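Local coordinates for inositol-3-phosphate synthase (Caenorhabditis elegans, PDB 1VKO), which is a synthase of the NAD-binding Rossmann clan that holds nicotinamide-adenine-dinucleotide beside a parallel sheet, in an assembly of four chains, at residues Arg75-Leu80 with Cys242-Trp247; Gly94-Asn99 with Asn152-Ser157; Tyr101-Arg106 with Glu182-Phe187; Ser164-Ala169 with Ile191-Ser196. One frame throughout, in Å; residues are numbered along the deposited sequence.

Contact 1: residues Arg75-Leu80 with Cys242-Trp247; sequences RKTGLL and CVIVLW
Gly78 and Leu80 each bind strand 242-247 through both backbone N and O, which together with a bond from Cys242 N to Lys76 O joins the two strands in parallel, their axes 20° apart. Gly78 N gives to Cys242 O at 2.9 Å, and Gly78 O accepts from Ile244 N at 3.0 Å. Two residues on, Leu80 N donates to Ile244 O over 2.8 Å, while Leu246 N reaches Leu80 O at the same length. Cys242 O and Ile244 O also receive weak CA-H contacts from Thr77 and Leu79.

On the face carrying Thr77, Leu79, Cys242 and Ile244, CG of Leu79 stands anti to the backbone N (chi1 176°), and beyond it CD1 comes within 3.4 Å of Ile244 O, against CG2 of the same isoleucine and CB of Leu246. Thr77 CG2 touches Ile244 CD1 at 4.0 Å. On the opposite face the contact is aliphatic: Leu80 CD1 fits against Val243 CG1 and, at 3.7 Å, Val245 CG2, whereas Gly78 adds no side chain beside Val243.

Behind these contacts, Thr77 OG1 donates to Arg75 O at 2.8 Å from above the carbonyl plane, linking the strand's first residue to the loop before it. Lys76 NZ is hydrogen-bonded to His238 O.

The pair joins the central strand 242-247 of the Rossmann-type sheet to its neighbour 77-82; beyond them lie 295-298 and 154-159, respectively. Helix 440-458 covers the Thr77, Leu79 and Cys242 side, and Trp247, the last residue of its strand, touches the bound nicotinamide-adenine-dinucleotide.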
# COMPACT_ATOMS: atom_id res chain seq x y z
N ARG A 75 7.55 42.17 18.07
CA ARG A 75 8.75 42.48 18.85
C ARG A 75 10.00 41.79 18.29
O ARG A 75 9.90 40.77 17.58
CB ARG A 75 8.54 42.06 20.30
CG ARG A 75 7.79 43.09 21.13
CD ARG A 75 6.27 42.95 21.07
NE ARG A 75 5.59 43.84 22.01
CZ ARG A 75 4.91 43.44 23.08
NH1 ARG A 75 4.81 42.15 23.39
NH2 ARG A 75 4.32 44.34 23.83
N LYS A 76 11.17 42.36 18.60
CA LYS A 76 12.46 41.77 18.18
C LYS A 76 12.66 40.47 18.93
O LYS A 76 12.66 40.46 20.16
CB LYS A 76 13.63 42.72 18.42
CG LYS A 76 14.87 42.30 17.66
CD LYS A 76 16.11 43.12 18.04
CE LYS A 76 17.29 42.66 17.20
NZ LYS A 76 18.58 43.23 17.65
N THR A 77 12.84 39.39 18.20
CA THR A 77 12.62 38.04 18.76
C THR A 77 13.79 37.07 18.62
O THR A 77 14.24 36.77 17.53
CB THR A 77 11.33 37.46 18.15
OG1 THR A 77 10.23 38.24 18.62
CG2 THR A 77 11.01 36.06 18.66
N GLY A 78 14.28 36.59 19.75
CA GLY A 78 15.32 35.56 19.74
C GLY A 78 14.71 34.21 20.06
O GLY A 78 13.82 34.12 20.92
N LEU A 79 15.20 33.17 19.39
CA LEU A 79 14.80 31.77 19.67
C LEU A 79 16.00 30.93 20.04
O LEU A 79 17.02 30.89 19.29
CB LEU A 79 14.01 31.12 18.49
CG LEU A 79 13.60 29.63 18.57
CD1 LEU A 79 12.60 29.40 19.68
CD2 LEU A 79 13.00 29.14 17.27
N LEU A 80 15.88 30.25 21.18
CA LEU A 80 16.93 29.39 21.68
C LEU A 80 16.52 27.94 21.65
O LEU A 80 15.58 27.52 22.37
CB LEU A 80 17.28 29.76 23.14
CG LEU A 80 17.93 31.09 23.45
CD1 LEU A 80 17.61 31.51 24.88
CD2 LEU A 80 19.42 30.99 23.22
N CYS A 242 11.52 39.74 22.82
CA CYS A 242 10.84 38.44 23.08
C CYS A 242 11.84 37.31 22.97
O CYS A 242 12.51 37.16 21.95
CB CYS A 242 9.70 38.19 22.09
SG CYS A 242 8.63 36.79 22.51
N VAL A 243 11.95 36.52 24.03
CA VAL A 243 12.87 35.39 24.03
C VAL A 243 12.01 34.14 24.19
O VAL A 243 11.19 34.07 25.11
CB VAL A 243 13.89 35.47 25.21
CG1 VAL A 243 14.77 34.26 25.25
CG2 VAL A 243 14.74 36.69 25.07
N ILE A 244 12.19 33.19 23.28
CA ILE A 244 11.50 31.92 23.34
C ILE A 244 12.57 30.83 23.39
O ILE A 244 13.54 30.87 22.63
CB ILE A 244 10.58 31.70 22.11
CG1 ILE A 244 9.54 32.79 22.03
CG2 ILE A 244 9.88 30.30 22.17
CD1 ILE A 244 9.13 33.11 20.56
N VAL A 245 12.38 29.90 24.33
CA VAL A 245 13.20 28.73 24.44
C VAL A 245 12.39 27.50 24.01
O VAL A 245 11.21 27.34 24.39
CB VAL A 245 13.69 28.53 25.86
CG1 VAL A 245 14.27 27.05 26.04
CG2 VAL A 245 14.69 29.61 26.20
N LEU A 246 13.01 26.64 23.22
CA LEU A 246 12.27 25.52 22.64
C LEU A 246 13.12 24.26 22.63
O LEU A 246 14.28 24.26 22.16
CB LEU A 246 11.78 25.87 21.22
CG LEU A 246 10.91 24.86 20.48
CD1 LEU A 246 9.86 25.56 19.55
CD2 LEU A 246 11.81 23.88 19.70
N TRP A 247 12.53 23.19 23.17
CA TRP A 247 13.18 21.91 23.25
C TRP A 247 12.96 21.07 21.98
O TRP A 247 11.82 20.64 21.66
CB TRP A 247 12.65 21.15 24.48
CG TRP A 247 13.32 19.83 24.65
CD1 TRP A 247 13.07 18.68 23.94
CD2 TRP A 247 14.37 19.51 25.57
NE1 TRP A 247 13.91 17.68 24.36
CE2 TRP A 247 14.72 18.15 25.36
CE3 TRP A 247 15.07 20.24 26.56
CZ2 TRP A 247 15.71 17.50 26.11
CZ3 TRP A 247 16.08 19.62 27.26
CH2 TRP A 247 16.37 18.25 27.05

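Contact 2: residues Gly94-Asn99 with Asn152-Ser157; sequences GSIFAN and NDLIIS
Ile96 and Ile156 meet through their terminal methyls, which supply the apolar part of this helix-to-strand contact. The two CD1 atoms are modelled 3.2 Å apart, tighter than usual for carbons, and that exact spacing is doubtful. In Ile96, CG1 stands beside the backbone N (chi1 -67°). Leu154 CD1 is a looser neighbour of Ile96 CD1, at 4.5 Å. The other branch of the isoleucine, CG2, rests over Asn152 CA at 4.1 Å.

Asn152 OD1 approaches the helix without bonding to it, 3.7 Å from Asn99 CB and equally far from Ile96 O, itself an acceptor. Asn152 OD1 is hydrogen-bonded to Tyr116 OH.

Hydrogen bonding within the helix fixes Asn99. Its ND2 donates to Ser95 O at 2.7 Å in an almost straight bond (178°), with the acceptor in the plane of the amide. Asn99 N reaches the same Ser95 O, at 2.8 Å, from the opposite face of the carbonyl, which is thus gripped twice. A further bond from ND2 to Asn115 O helps to hold the amide, and Gln100 NE2 binds Asn152 O.

The contact belongs to a beta-alpha-beta crossover in which helix 87-100, following strand 77-82, packs on the neighbouring parallel strand 154-159, with a long insertion between the helix and the second strand. Ile155 and Ser157 touch helix 220-238 through Phe234, while Phe97 meets Met188 of helix 178-188. Met426 of the second subunit packs on Ala98 and Asn99.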
# COMPACT_ATOMS: atom_id res chain seq x y z
N GLY A 94 19.35 26.41 9.06
CA GLY A 94 19.73 26.39 7.65
C GLY A 94 18.72 27.04 6.73
O GLY A 94 19.07 27.89 5.91
N SER A 95 17.46 26.63 6.87
CA SER A 95 16.37 27.11 6.03
C SER A 95 16.03 28.59 6.18
O SER A 95 15.59 29.21 5.20
CB SER A 95 15.11 26.28 6.25
OG SER A 95 15.37 24.90 6.07
N ILE A 96 16.22 29.15 7.37
CA ILE A 96 16.09 30.63 7.57
C ILE A 96 17.10 31.36 6.69
O ILE A 96 16.74 32.23 5.88
CB ILE A 96 16.15 31.00 9.10
CG1 ILE A 96 14.91 30.44 9.82
CG2 ILE A 96 16.13 32.45 9.33
CD1 ILE A 96 15.00 30.44 11.33
N PHE A 97 18.35 30.97 6.80
CA PHE A 97 19.41 31.57 5.97
C PHE A 97 19.08 31.38 4.51
O PHE A 97 19.19 32.29 3.72
CB PHE A 97 20.74 30.89 6.25
CG PHE A 97 21.41 31.38 7.50
CD1 PHE A 97 21.47 32.76 7.79
CD2 PHE A 97 22.00 30.48 8.38
CE1 PHE A 97 22.09 33.20 8.95
CE2 PHE A 97 22.64 30.93 9.53
CZ PHE A 97 22.68 32.28 9.83
N ALA A 98 18.65 30.17 4.18
CA ALA A 98 18.41 29.79 2.82
C ALA A 98 17.31 30.64 2.26
O ALA A 98 17.42 31.10 1.12
CB ALA A 98 18.07 28.32 2.76
N ASN A 99 16.25 30.88 3.03
CA ASN A 99 15.19 31.82 2.59
C ASN A 99 15.60 33.31 2.56
O ASN A 99 15.14 34.05 1.70
CB ASN A 99 13.91 31.65 3.38
CG ASN A 99 13.13 30.44 2.95
OD1 ASN A 99 12.18 30.53 2.16
ND2 ASN A 99 13.54 29.27 3.47
N ASN A 152 12.37 34.82 8.86
CA ASN A 152 13.56 35.56 8.53
C ASN A 152 13.93 36.54 9.65
O ASN A 152 15.08 36.93 9.75
CB ASN A 152 13.41 36.30 7.18
CG ASN A 152 13.14 35.34 6.03
OD1 ASN A 152 13.53 34.15 6.05
ND2 ASN A 152 12.48 35.84 5.01
N ASP A 153 12.96 36.88 10.51
CA ASP A 153 13.13 37.90 11.54
C ASP A 153 13.56 37.28 12.86
O ASP A 153 13.70 38.01 13.88
CB ASP A 153 11.81 38.62 11.82
CG ASP A 153 11.27 39.34 10.62
OD1 ASP A 153 12.04 40.14 10.02
OD2 ASP A 153 10.09 39.18 10.22
N LEU A 154 13.70 35.95 12.87
CA LEU A 154 14.06 35.24 14.11
C LEU A 154 15.56 35.15 14.22
O LEU A 154 16.23 34.73 13.28
CB LEU A 154 13.46 33.83 14.14
CG LEU A 154 11.95 33.52 14.12
CD1 LEU A 154 11.71 31.98 13.97
CD2 LEU A 154 11.18 34.05 15.37
N ILE A 155 16.09 35.56 15.37
CA ILE A 155 17.50 35.37 15.68
C ILE A 155 17.64 34.10 16.50
O ILE A 155 17.01 33.97 17.56
CB ILE A 155 18.03 36.55 16.54
CG1 ILE A 155 18.11 37.87 15.74
CG2 ILE A 155 19.38 36.21 17.11
CD1 ILE A 155 16.93 38.84 15.97
N ILE A 156 18.50 33.18 16.08
CA ILE A 156 18.55 31.87 16.71
C ILE A 156 19.91 31.43 17.29
O ILE A 156 20.89 31.39 16.59
CB ILE A 156 18.06 30.81 15.73
CG1 ILE A 156 16.62 31.08 15.29
CG2 ILE A 156 18.27 29.40 16.30
CD1 ILE A 156 16.05 29.98 14.35
N SER A 157 19.93 31.09 18.57
CA SER A 157 21.05 30.37 19.15
C SER A 157 20.50 29.11 19.87
O SER A 157 19.35 28.69 19.63
CB SER A 157 21.76 31.27 20.14
OG SER A 157 22.93 30.63 20.62

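Contact 3: residues Tyr101-Arg106 with Glu182-Phe187; sequences YAMTWR and EKLRPF
Met103 pushes its thioether into a hollow lined by Lys183, Leu184 and Phe187 of helix 178-188. With SD anti along the chain (chi2 -164°), the sulphur sits 3.8 Å from both Lys183 CB and Leu184 CD2. The terminal CE goes on to meet Phe187 CE1 at 3.6 Å, the two side chains reaching tip to tip.

Phe187 is itself a bump for a second surface. Its CZ stands 3.6 Å above the plane of the Tyr101 ring, displaced toward the rim, and its CE2 lies 3.3 Å from Tyr101 CE1. The rings are oblique, with planes at 45° and centroids 4.6 Å apart. Met103 CE and the Tyr101 ring both approach the Phe187 ring from the same side.

At the other end, the extended Lys183 chain slides past Met103 in the opposite direction, bringing NZ to Thr104 O from above the carbonyl plane. This hydrogen bond is modelled at 2.5 Å, a length short enough to be doubtful. Glu179 is a weak, more distant ionic partner of the same NZ.

A Schellman motif at Ala102 ends helix 87-100 and turns the chain into strand 104-107, which pairs with 110-113 in a hairpin. Leu184 also packs on Phe97 and Ala98, seating helix 178-188 against helix 87-100. Trp105 meets Met426 of the second subunit, and Arg106 meets Pro178 of the third.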
# COMPACT_ATOMS: atom_id res chain seq x y z
N TYR A 101 18.52 34.51 1.74
CA TYR A 101 19.30 34.71 0.52
C TYR A 101 18.70 34.11 -0.73
O TYR A 101 19.34 34.12 -1.79
CB TYR A 101 20.70 34.15 0.73
CG TYR A 101 21.44 34.92 1.79
CD1 TYR A 101 21.35 34.55 3.12
CD2 TYR A 101 22.18 36.05 1.46
CE1 TYR A 101 22.01 35.27 4.11
CE2 TYR A 101 22.86 36.78 2.44
CZ TYR A 101 22.76 36.39 3.75
OH TYR A 101 23.41 37.09 4.72
N ALA A 102 17.48 33.57 -0.62
CA ALA A 102 16.80 32.97 -1.76
C ALA A 102 17.66 31.95 -2.50
O ALA A 102 17.78 31.97 -3.74
CB ALA A 102 16.33 34.07 -2.70
N MET A 103 18.24 31.02 -1.75
CA MET A 103 19.13 30.01 -2.33
C MET A 103 18.40 29.01 -3.20
O MET A 103 17.26 28.61 -2.91
CB MET A 103 19.97 29.31 -1.26
CG MET A 103 20.53 30.24 -0.17
SD MET A 103 21.87 29.51 0.79
CE MET A 103 22.54 30.88 1.69
N THR A 104 19.04 28.64 -4.31
CA THR A 104 18.52 27.63 -5.19
C THR A 104 19.51 26.49 -5.26
O THR A 104 20.66 26.64 -4.87
CB THR A 104 18.28 28.19 -6.62
OG1 THR A 104 19.33 29.07 -6.97
CG2 THR A 104 17.04 29.08 -6.68
N TRP A 105 19.07 25.33 -5.74
CA TRP A 105 20.00 24.24 -6.00
C TRP A 105 19.54 23.48 -7.25
O TRP A 105 18.34 23.47 -7.54
CB TRP A 105 20.16 23.33 -4.76
CG TRP A 105 18.88 22.82 -4.18
CD1 TRP A 105 18.34 21.60 -4.39
CD2 TRP A 105 17.96 23.53 -3.32
NE1 TRP A 105 17.14 21.48 -3.73
CE2 TRP A 105 16.88 22.65 -3.05
CE3 TRP A 105 17.93 24.83 -2.76
CZ2 TRP A 105 15.77 23.01 -2.25
CZ3 TRP A 105 16.86 25.20 -1.94
CH2 TRP A 105 15.77 24.28 -1.71
N ARG A 106 20.48 22.91 -8.02
CA ARG A 106 20.10 22.17 -9.23
C ARG A 106 19.39 20.87 -8.86
O ARG A 106 19.79 20.19 -7.91
CB ARG A 106 21.32 21.84 -10.09
CG ARG A 106 21.75 22.91 -11.13
CD ARG A 106 20.94 22.95 -12.47
NE ARG A 106 20.84 21.67 -13.21
CZ ARG A 106 19.73 21.24 -13.85
NH1 ARG A 106 18.64 22.00 -13.85
NH2 ARG A 106 19.69 20.07 -14.50
N GLU A 182 26.65 23.28 0.79
CA GLU A 182 27.80 24.13 0.43
C GLU A 182 27.49 25.61 0.40
O GLU A 182 28.22 26.40 0.94
CB GLU A 182 28.46 23.68 -0.87
CG GLU A 182 29.70 22.81 -0.66
CD GLU A 182 29.46 21.66 0.30
OE1 GLU A 182 28.85 20.63 -0.10
OE2 GLU A 182 29.91 21.79 1.46
N LYS A 183 26.38 25.99 -0.21
CA LYS A 183 25.93 27.37 -0.19
C LYS A 183 25.74 27.88 1.23
O LYS A 183 26.07 29.05 1.52
CB LYS A 183 24.60 27.48 -0.97
CG LYS A 183 24.81 27.52 -2.49
CD LYS A 183 23.51 27.47 -3.25
CE LYS A 183 23.76 27.89 -4.68
NZ LYS A 183 22.51 28.31 -5.38
N LEU A 184 25.19 27.03 2.11
CA LEU A 184 24.96 27.42 3.51
C LEU A 184 26.19 27.38 4.42
O LEU A 184 26.16 27.89 5.54
CB LEU A 184 23.85 26.61 4.12
CG LEU A 184 22.42 26.88 3.68
CD1 LEU A 184 21.70 25.75 4.20
CD2 LEU A 184 21.89 28.16 4.32
N ARG A 185 27.29 26.82 3.92
CA ARG A 185 28.51 26.64 4.71
C ARG A 185 29.04 27.92 5.44
O ARG A 185 29.28 27.88 6.65
CB ARG A 185 29.60 25.96 3.86
CG ARG A 185 31.00 26.08 4.42
CD ARG A 185 31.98 25.03 3.90
NE ARG A 185 32.98 24.68 4.91
CZ ARG A 185 34.00 23.84 4.73
NH1 ARG A 185 34.15 23.23 3.57
NH2 ARG A 185 34.87 23.60 5.72
N PRO A 186 29.25 29.05 4.75
CA PRO A 186 29.80 30.24 5.43
C PRO A 186 28.84 30.87 6.47
O PRO A 186 29.22 31.77 7.20
CB PRO A 186 30.06 31.20 4.28
CG PRO A 186 29.11 30.81 3.24
CD PRO A 186 29.00 29.31 3.32
N PHE A 187 27.60 30.37 6.53
CA PHE A 187 26.65 30.89 7.51
C PHE A 187 26.53 29.95 8.72
O PHE A 187 26.44 30.40 9.87
CB PHE A 187 25.27 31.09 6.87
CG PHE A 187 25.27 31.99 5.66
CD1 PHE A 187 25.44 31.47 4.38
CD2 PHE A 187 25.05 33.37 5.80
CE1 PHE A 187 25.42 32.28 3.25
CE2 PHE A 187 25.02 34.18 4.68
CZ PHE A 187 25.21 33.64 3.40

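Contact 4: residues Ser164-Ala169 with Ile191-Ser196; sequences SNLYEA and IVPLPS. With NAD (nicotinamide-adenine-dinucleotide), chain G.
Leu166 lays its branch point over Ile191, with CG 3.8 Å from Ile191 CB, and extends CD2 to the ring of Pro193. Leu166 N donates to Ile191 O at 2.9 Å (149°); Asn165 CA makes a weak C-H contact to the same oxygen. Asn165 CB rests on Val192 CG2 at 3.7 Å, and Ser164 O touches Pro193 CD at 3.3 Å.

Asn165 and Glu168 form a capping box at the start of helix 168-173. CG of Asn165 stands between the backbone N and the carbonyl carbon (chi1 64°), and its OD1 accepts from two backbone N-H groups: Tyr167 N at 2.9 Å, in plane on a lone pair, and Glu168 N at 3.0 Å from above the plane. In return, Glu168 OE1 accepts from Asn165 N at 3.1 Å through its anti lone pair.

Farther along 191-196, Ser196 OG donates to N1A of the nicotinamide-adenine-dinucleotide at 2.9 Å, which places Ser196 at the adenine part of the pocket. Val93 of helix 87-100 touches both Leu166 and Ile191, Met188 of helix 178-188 packs on Leu166, and Leu194 and Ser196 lie against Trp159 of strand 154-159.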
# COMPACT_ATOMS: atom_id res chain seq x y z
N SER A 164 29.81 19.88 17.53
CA SER A 164 29.79 20.02 16.08
C SER A 164 29.14 21.32 15.65
O SER A 164 28.06 21.67 16.16
CB SER A 164 29.04 18.86 15.44
OG SER A 164 29.68 17.64 15.75
N ASN A 165 29.79 22.02 14.73
CA ASN A 165 29.25 23.27 14.18
C ASN A 165 28.13 22.94 13.20
O ASN A 165 28.10 21.85 12.65
CB ASN A 165 30.35 24.07 13.45
CG ASN A 165 30.88 23.34 12.24
OD1 ASN A 165 30.21 23.26 11.19
ND2 ASN A 165 32.06 22.74 12.38
N LEU A 166 27.26 23.91 12.95
CA LEU A 166 26.04 23.70 12.20
C LEU A 166 26.24 23.28 10.76
O LEU A 166 25.28 22.88 10.09
CB LEU A 166 25.13 24.94 12.31
CG LEU A 166 24.51 25.18 13.69
CD1 LEU A 166 23.12 25.74 13.59
CD2 LEU A 166 24.46 23.91 14.52
N TYR A 167 27.48 23.37 10.27
CA TYR A 167 27.81 22.83 8.95
C TYR A 167 28.03 21.32 9.05
O TYR A 167 27.41 20.57 8.29
CB TYR A 167 28.99 23.57 8.31
CG TYR A 167 29.57 22.92 7.07
CD1 TYR A 167 28.84 22.83 5.88
CD2 TYR A 167 30.85 22.37 7.10
CE1 TYR A 167 29.39 22.21 4.76
CE2 TYR A 167 31.41 21.77 5.99
CZ TYR A 167 30.68 21.68 4.82
OH TYR A 167 31.26 21.07 3.73
N GLU A 168 28.85 20.87 10.00
CA GLU A 168 29.04 19.43 10.23
C GLU A 168 27.74 18.80 10.65
O GLU A 168 27.46 17.60 10.39
CB GLU A 168 30.02 19.20 11.37
CG GLU A 168 31.43 19.72 11.20
CD GLU A 168 32.27 19.52 12.47
OE1 GLU A 168 31.89 20.02 13.55
OE2 GLU A 168 33.32 18.84 12.39
N ALA A 169 26.96 19.61 11.36
CA ALA A 169 25.63 19.24 11.78
C ALA A 169 24.65 18.95 10.60
O ALA A 169 23.75 18.16 10.74
CB ALA A 169 25.09 20.36 12.65
N ILE A 191 28.73 28.59 13.44
CA ILE A 191 27.84 28.39 14.59
C ILE A 191 28.14 27.08 15.33
O ILE A 191 28.01 26.00 14.80
CB ILE A 191 26.36 28.48 14.21
CG1 ILE A 191 26.10 29.65 13.25
CG2 ILE A 191 25.50 28.65 15.47
CD1 ILE A 191 24.70 29.62 12.63
N VAL A 192 28.61 27.22 16.56
CA VAL A 192 28.88 26.08 17.42
C VAL A 192 27.98 26.27 18.63
O VAL A 192 28.08 27.29 19.31
CB VAL A 192 30.35 26.03 17.85
CG1 VAL A 192 30.54 24.96 18.92
CG2 VAL A 192 31.24 25.73 16.64
N PRO A 193 27.10 25.30 18.91
CA PRO A 193 26.15 25.43 20.03
C PRO A 193 26.85 25.54 21.37
O PRO A 193 27.93 24.98 21.54
CB PRO A 193 25.38 24.12 19.97
CG PRO A 193 25.53 23.66 18.56
CD PRO A 193 26.92 24.02 18.19
N LEU A 194 26.22 26.26 22.30
CA LEU A 194 26.68 26.32 23.69
C LEU A 194 26.64 24.93 24.34
O LEU A 194 25.90 24.07 23.91
CB LEU A 194 25.85 27.35 24.48
CG LEU A 194 25.67 28.75 23.85
CD1 LEU A 194 24.66 29.56 24.60
CD2 LEU A 194 26.97 29.50 23.79
N PRO A 195 27.49 24.67 25.33
CA PRO A 195 27.40 23.40 26.06
C PRO A 195 26.13 23.29 26.86
O PRO A 195 25.56 24.31 27.26
CB PRO A 195 28.65 23.42 26.96
CG PRO A 195 29.13 24.80 26.97
CD PRO A 195 28.62 25.51 25.75
N SER A 196 25.63 22.07 27.03
CA SER A 196 24.35 21.88 27.68
C SER A 196 24.47 21.03 28.93
O SER A 196 25.54 20.55 29.27
CB SER A 196 23.35 21.21 26.73
OG SER A 196 22.04 21.68 27.02
PA NAD G . 18.34 14.68 16.60
O1A NAD G . 19.07 13.61 17.26
O2A NAD G . 18.87 14.85 15.24
O5B NAD G . 18.46 15.97 17.51
C5B NAD G . 18.75 15.85 18.87
C4B NAD G . 19.91 16.78 19.17
O4B NAD G . 19.81 17.20 20.52
C3B NAD G . 21.24 16.10 19.03
O3B NAD G . 22.10 17.11 18.53
C2B NAD G . 21.71 15.81 20.43
O2B NAD G . 23.09 16.17 20.43
C1B NAD G . 20.96 16.87 21.24
N9A NAD G . 20.69 16.64 22.68
C8A NAD G . 20.37 15.50 23.35
N7A NAD G . 20.24 15.80 24.66
C5A NAD G . 20.48 17.11 24.87
C6A NAD G . 20.52 17.93 26.02
N6A NAD G . 20.34 17.47 27.26
N1A NAD G . 20.82 19.26 25.86
C2A NAD G . 21.12 19.77 24.63
N3A NAD G . 21.12 18.95 23.55
C4A NAD G . 20.79 17.64 23.64
O3 NAD G . 16.74 14.40 16.58
PN NAD G . 15.77 15.37 15.77
O1N NAD G . 16.45 16.68 15.67
O2N NAD G . 15.38 14.67 14.54
O5D NAD G . 14.51 15.65 16.75
C5D NAD G . 14.70 16.01 18.10
C4D NAD G . 13.49 15.74 19.01
O4D NAD G . 12.31 16.21 18.41
C3D NAD G . 13.26 14.26 19.32
O3D NAD G . 12.89 14.14 20.67
C2D NAD G . 12.01 13.93 18.54
O2D NAD G . 11.18 12.93 19.12
C1D NAD G . 11.29 15.25 18.58
N1N NAD G . 10.29 15.18 17.53
C2N NAD G . 10.67 15.04 16.23
C3N NAD G . 9.71 14.94 15.25
C7N NAD G . 10.16 15.18 13.86
O7N NAD G . 11.56 15.36 13.71
N7N NAD G . 9.27 15.24 12.87
C4N NAD G . 8.34 15.00 15.58
C5N NAD G . 7.97 15.12 16.90
C6N NAD G . 8.96 15.20 17.89

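How the contacts relate
From the N terminus, 75-80 opens contact 1, followed by 94-99 of contact 2 and 101-106 of contact 3. Contact 2 closes first, at 152-157, whose strand pairs with 77-82 through Leu79 and Ile155. Segment 164-169 then opens contact 4 before 182-187 closes contact 3 and 191-196 closes contact 4. Contact 3 therefore crosses both 2 and 4, which follow in series, and 242-247 closes contact 1 around all three. Contacts 1 and 2 share the parallel sheet; 101-106 of contact 3 directly follows helix 87-100 of contact 2, with a probable hydrogen bond between Ala98 O and Met103 N. A Tyr167 to Glu182 hydrogen bond connects contact 4 to contact 3.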